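Local coordinates for protein 4-phosphoerythronate dehydrogenase (Lactobacillus jensenii, PDB 4PRK) that probably catalyses the NAD-dependent interconversion of pyruvate and D-lactate, as a tetrameric Rossmann-fold member of the D-2-hydroxyacid dehydrogenase family, at residues 6-10 and 11-15; 272-275 and 276-279; 303-306 and 307-311. One frame throughout, in Å; residues are numbered along the deposited sequence.

Interaction 1. Residues 6-10 and 11-15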
# COMPACT_ATOMS: atom_id res chain seq x y z
N PHE A 6 18.02 -1.23 35.91
CA PHE A 6 18.34 0.01 36.58
C PHE A 6 17.54 1.15 36.03
O PHE A 6 17.43 1.31 34.84
CB PHE A 6 19.82 0.29 36.46
CG PHE A 6 20.66 -0.63 37.28
CD1 PHE A 6 21.12 -1.82 36.75
CD2 PHE A 6 20.95 -0.33 38.59
CE1 PHE A 6 21.87 -2.67 37.51
CE2 PHE A 6 21.71 -1.19 39.36
CZ PHE A 6 22.17 -2.36 38.82
N SER A 7 16.98 1.95 36.91
CA SER A 7 16.27 3.14 36.49
C SER A 7 15.14 2.92 35.49
O SER A 7 15.13 3.50 34.42
CB SER A 7 17.26 4.15 35.94
OG SER A 7 16.63 5.37 35.65
N PRO A 8 14.20 2.05 35.81
CA PRO A 8 13.07 1.93 34.87
C PRO A 8 12.15 3.15 34.79
O PRO A 8 11.94 3.84 35.77
CB PRO A 8 12.31 0.72 35.40
CG PRO A 8 12.45 0.84 36.85
CD PRO A 8 13.90 1.11 37.00
N SER A 9 11.62 3.41 33.60
CA SER A 9 10.58 4.37 33.41
C SER A 9 9.33 3.79 34.01
O SER A 9 9.23 2.60 34.24
CB SER A 9 10.31 4.60 31.92
OG SER A 9 9.41 3.63 31.41
N GLU A 10 8.35 4.65 34.20
CA GLU A 10 7.03 4.25 34.61
C GLU A 10 6.35 3.24 33.61
O GLU A 10 5.74 2.26 33.99
CB GLU A 10 6.23 5.54 34.70
CG GLU A 10 4.76 5.33 35.01
CD GLU A 10 4.01 6.63 35.15
OE1 GLU A 10 4.46 7.65 34.58
OE2 GLU A 10 2.94 6.61 35.82
N SER A 11 6.48 3.51 32.32
CA SER A 11 5.95 2.65 31.30
C SER A 11 6.72 1.34 31.38
O SER A 11 6.11 0.27 31.29
CB SER A 11 6.07 3.32 29.89
OG SER A 11 5.21 4.49 29.79
N GLU A 12 8.04 1.39 31.57
CA GLU A 12 8.79 0.15 31.72
C GLU A 12 8.27 -0.70 32.90
O GLU A 12 8.13 -1.91 32.76
CB GLU A 12 10.28 0.42 31.85
CG GLU A 12 11.00 0.74 30.55
CD GLU A 12 12.46 1.09 30.75
OE1 GLU A 12 12.77 1.92 31.60
OE2 GLU A 12 13.32 0.52 30.09
N ARG A 13 7.93 -0.06 34.02
CA ARG A 13 7.45 -0.79 35.23
C ARG A 13 6.22 -1.63 34.95
O ARG A 13 6.11 -2.82 35.33
CB ARG A 13 7.12 0.22 36.34
CG ARG A 13 8.34 0.88 36.96
CD ARG A 13 7.98 1.94 38.01
NE ARG A 13 9.20 2.54 38.57
CZ ARG A 13 9.98 1.95 39.47
NH1 ARG A 13 9.69 0.74 39.93
NH2 ARG A 13 11.08 2.57 39.91
N LYS A 14 5.29 -0.98 34.26
CA LYS A 14 4.07 -1.59 33.85
C LYS A 14 4.22 -2.84 33.07
O LYS A 14 3.35 -3.66 33.14
CB LYS A 14 3.20 -0.58 33.09
CG LYS A 14 2.60 0.44 34.06
CD LYS A 14 1.62 1.38 33.38
CE LYS A 14 0.54 1.92 34.33
NZ LYS A 14 1.02 2.93 35.30
N LEU A 15 5.30 -3.04 32.31
CA LEU A 15 5.45 -4.30 31.51
C LEU A 15 6.13 -5.40 32.28
O LEU A 15 6.24 -6.51 31.81
CB LEU A 15 6.31 -4.07 30.27
CG LEU A 15 5.86 -2.96 29.32
CD1 LEU A 15 6.88 -2.81 28.21
CD2 LEU A 15 4.47 -3.27 28.77
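Glu12 and Ser9 close the start of helix 10-23 with a reciprocal pair of bonds, a capping box. Ser9, the N-cap, accepts Glu12 N on its OG at 2.6 Å, nearly straight at 169°, while Glu12 OE1 turns back to take Ser9 N at 2.7 Å through its anti lone pair. With CG beside its own backbone N (chi1 -78°) and the chain extended beyond, Glu12 lays CG against Ser9 OG; its OE2 forms a salt bridge with Arg76. Shortened to an alanine, this position would probably leave Ser9 N without its carboxylate acceptor and Arg76 without its salt-bridge mate. Glu10 buries the most surface here: its O takes Lys14 N at 3.3 Å, and its extended chain, with CG anti to the backbone N (chi1 175°), lies alongside that of Lys14. Glu10 OE2 and Lys14 NZ stay 4.2 Å apart, close enough for a probable weak attraction but beyond a salt bridge; Glu10 OE1 instead bonds Asp137 N of the second subunit. Arg13 N bonds Ser9 O at 3.0 Å, and its extended side chain brings one guanidinium face against Pro8, a rigid ring that suits a flat partner: Pro8 CG stands 3.8 Å from Arg13 CZ. Arg13 NH2 also forms a salt bridge with Asp31. The cap thus joins strand 2-6 to helix 10-23, with strand 26-30 beside Pro8 and Arg13 and helix 301-319 against Ser11 and Glu12.

Interaction 2. Residues 272-275 and 276-279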
# COMPACT_ATOMS: atom_id res chain seq x y z
N VAL A 272 10.09 22.09 34.62
CA VAL A 272 10.79 23.31 34.87
C VAL A 272 9.86 24.48 34.93
O VAL A 272 8.72 24.37 34.55
CB VAL A 272 11.82 23.59 33.77
CG1 VAL A 272 12.84 22.48 33.71
CG2 VAL A 272 11.14 23.80 32.43
N ASP A 273 10.40 25.60 35.40
CA ASP A 273 9.70 26.87 35.47
C ASP A 273 9.86 27.64 34.19
O ASP A 273 10.81 27.42 33.46
CB ASP A 273 10.30 27.72 36.61
CG ASP A 273 10.13 27.05 37.94
OD1 ASP A 273 9.10 26.39 38.10
OD2 ASP A 273 11.01 27.16 38.83
N ASP A 274 8.99 28.62 33.98
CA ASP A 274 9.02 29.45 32.78
C ASP A 274 10.36 30.11 32.49
O ASP A 274 10.74 30.28 31.31
CB ASP A 274 7.94 30.52 32.85
CG ASP A 274 6.65 30.07 32.22
OD1 ASP A 274 6.68 29.19 31.33
OD2 ASP A 274 5.59 30.62 32.60
N ALA A 275 11.05 30.51 33.55
CA ALA A 275 12.31 31.14 33.43
C ALA A 275 13.36 30.14 32.97
O ALA A 275 14.41 30.52 32.49
CB ALA A 275 12.71 31.75 34.76
N GLN A 276 13.11 28.85 33.13
CA GLN A 276 14.11 27.88 32.69
C GLN A 276 13.98 27.45 31.23
O GLN A 276 14.80 26.73 30.73
CB GLN A 276 14.07 26.66 33.58
CG GLN A 276 14.27 27.00 35.03
CD GLN A 276 14.20 25.76 35.89
OE1 GLN A 276 13.12 25.34 36.34
NE2 GLN A 276 15.35 25.17 36.12
N ILE A 277 12.94 27.90 30.55
CA ILE A 277 12.68 27.43 29.21
C ILE A 277 13.28 28.43 28.25
O ILE A 277 13.02 29.61 28.37
CB ILE A 277 11.15 27.34 29.01
CG1 ILE A 277 10.54 26.34 30.01
CG2 ILE A 277 10.85 26.97 27.55
CD1 ILE A 277 9.05 26.49 30.20
N PRO A 278 14.08 27.97 27.27
CA PRO A 278 14.69 28.98 26.39
C PRO A 278 13.73 29.73 25.44
O PRO A 278 12.63 29.24 25.09
CB PRO A 278 15.70 28.18 25.57
CG PRO A 278 15.30 26.75 25.71
CD PRO A 278 14.61 26.62 27.03
N ALA A 279 14.18 30.89 25.00
CA ALA A 279 13.39 31.80 24.20
C ALA A 279 13.06 31.26 22.81
O ALA A 279 12.00 31.56 22.27
CB ALA A 279 14.14 33.13 24.06
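Gln276 reaches back across the turn to Asp273, setting its OE1 2.9 Å from Asp273 N in a bond that is almost linear. The donor is tilted 19° from the carbonyl plane of the amide. CG stands beside Gln276's own backbone N (chi1 -56°) and the chain is extended past it, which gives this side chain the length to reach a main-chain N-H. On the way the amide passes Val272 at a slant, with Gln276 OE1 3.4 Å from Val272 CB. Its plane is turned 47° from the carboxylate of Asp273, so the two flat groups do not stack. Val272 sends its CG2 branch the other way, to meet Ile277 CG1 at 3.6 Å; two beta-branched aliphatic residues suit this patch, which Phe133 of the second subunit also covers. In the main chain, Gln276 N approaches Asp273 O at 2.7 Å from well above the carbonyl plane, and a weak bond joins Ile277 N to Asp274 O. With Asp274, Ala275 and Gln276 all in helix-like backbone conformations, these bonds make two overlapping type I beta turns, by which the loop after strand 255-258 of the NAD-binding domain reverses before Pro278, at the N-cap position of helix 279-285.

Interaction 3. Residues 303-306 and 307-311; sequences SVRN and MIEIS
Asn306, whose CB rests against Ile310 CD1 one helical turn on, offers OD1 to two nitrogens of the preceding residue: Arg305 NH1 at 2.7 Å and Arg305 NE at 2.9 Å. The guanidinium comes side-on, with the oxygen in its plane; NH1 meets a lone pair in the carbonyl plane, while NE is tilted 33° from it. Arg305 gets there by leaving the backbone with CG anti to N and then turning about the CG-CD bond (chi3 76°). This two-nitrogen grip probably helps fix the amide's rotation, in which Asn306 ND2 bonds Tyr101 O and Tyr179 OH of the third subunit. Glu309 crosses the aliphatic part of Arg305, Glu309 CD lying 3.7 Å from Arg305 CG. The carboxylate and guanidinium planes are only 13° apart, yet Glu309 OE1 and Arg305 NE remain 4.0 Å apart and no N-H aims at the oxygen; OE1 has its salt bridge with Lys22 and OE2 its bond to Thr19. On another side of the helix, flexible Met307 bends at its sulfur to bring CE 3.6 Å from Ser303 CB, a side chain small enough to admit it. The chemistry implies a division of labour: Arg305 probably helps hold the Asn306 amide in the orientation that bonds the third subunit, whereas the Glu309 carboxylate is paired on helix 10-23, and the nearby Arg305 charge would probably add only a longer-range attraction.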
# COMPACT_ATOMS: atom_id res chain seq x y z
N SER A 303 7.91 0.45 21.62
CA SER A 303 9.31 0.83 21.78
C SER A 303 9.73 0.44 23.16
O SER A 303 10.81 -0.14 23.37
CB SER A 303 9.60 2.34 21.57
OG SER A 303 9.51 2.73 20.20
N VAL A 304 8.90 0.84 24.11
CA VAL A 304 9.26 0.69 25.51
C VAL A 304 9.46 -0.82 25.80
O VAL A 304 10.44 -1.20 26.41
CB VAL A 304 8.20 1.33 26.41
CG1 VAL A 304 8.40 0.94 27.89
CG2 VAL A 304 8.26 2.82 26.24
N ARG A 305 8.60 -1.66 25.26
CA ARG A 305 8.78 -3.08 25.41
C ARG A 305 10.07 -3.60 24.75
O ARG A 305 10.78 -4.39 25.34
CB ARG A 305 7.60 -3.81 24.83
CG ARG A 305 7.78 -5.29 24.96
CD ARG A 305 7.00 -6.03 23.92
NE ARG A 305 7.65 -5.95 22.63
CZ ARG A 305 7.14 -6.48 21.53
NH1 ARG A 305 7.76 -6.38 20.36
NH2 ARG A 305 5.98 -7.12 21.60
N ASN A 306 10.35 -3.17 23.51
CA ASN A 306 11.52 -3.61 22.80
C ASN A 306 12.78 -3.19 23.48
O ASN A 306 13.72 -3.98 23.53
CB ASN A 306 11.49 -3.16 21.34
CG ASN A 306 10.49 -3.96 20.53
OD1 ASN A 306 9.91 -4.96 21.03
ND2 ASN A 306 10.25 -3.54 19.29
N MET A 307 12.79 -2.02 24.07
CA MET A 307 13.97 -1.59 24.79
C MET A 307 14.31 -2.53 25.94
O MET A 307 15.49 -2.78 26.20
CB MET A 307 13.80 -0.16 25.31
CG MET A 307 13.92 0.89 24.20
SD MET A 307 13.67 2.60 24.75
CE MET A 307 12.44 3.20 23.60
N ILE A 308 13.30 -3.05 26.61
CA ILE A 308 13.49 -4.05 27.66
C ILE A 308 13.80 -5.41 27.05
O ILE A 308 14.83 -6.03 27.37
CB ILE A 308 12.24 -4.11 28.54
CG1 ILE A 308 12.23 -2.90 29.48
CG2 ILE A 308 12.21 -5.40 29.35
CD1 ILE A 308 10.88 -2.63 30.08
N GLU A 309 12.94 -5.89 26.15
CA GLU A 309 13.05 -7.28 25.74
C GLU A 309 14.24 -7.59 24.81
O GLU A 309 14.78 -8.72 24.85
CB GLU A 309 11.73 -7.82 25.18
CG GLU A 309 10.66 -7.80 26.24
CD GLU A 309 9.38 -8.48 25.81
OE1 GLU A 309 9.30 -9.00 24.67
OE2 GLU A 309 8.46 -8.50 26.68
N ILE A 310 14.66 -6.60 24.00
CA ILE A 310 15.83 -6.81 23.16
C ILE A 310 17.15 -6.82 23.97
O ILE A 310 17.98 -7.72 23.77
CB ILE A 310 15.91 -5.80 21.99
CG1 ILE A 310 14.73 -6.08 21.00
CG2 ILE A 310 17.25 -5.94 21.27
CD1 ILE A 310 14.58 -5.09 19.85
N SER A 311 17.34 -5.87 24.87
CA SER A 311 18.49 -5.91 25.76
C SER A 311 18.49 -7.20 26.66
O SER A 311 19.47 -7.98 26.68
CB SER A 311 18.50 -4.63 26.60
OG SER A 311 17.34 -4.47 27.39

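Along the chain the interactions come in the order 1, 2, 3, but in space the first and last are neighbours, their centres 11 Å apart. Helix 301-319 packs against helix 10-23, with Leu15 CD1 3.4 Å from Arg305 CA and Glu12 CG 3.4 Å from Ile308 CD1. The end of the chain therefore returns to the domain built on the five-stranded parallel sheet that contains strand 2-6. Interaction 2 stands apart in the NAD-binding domain, its centre about 28 Å from that of interaction 1 and 32 Å from that of interaction 3. Interactions 1 and 2 both meet the second subunit, and interaction 3 also reaches the third, so local turns and helix faces in both domains contribute to the tetramer.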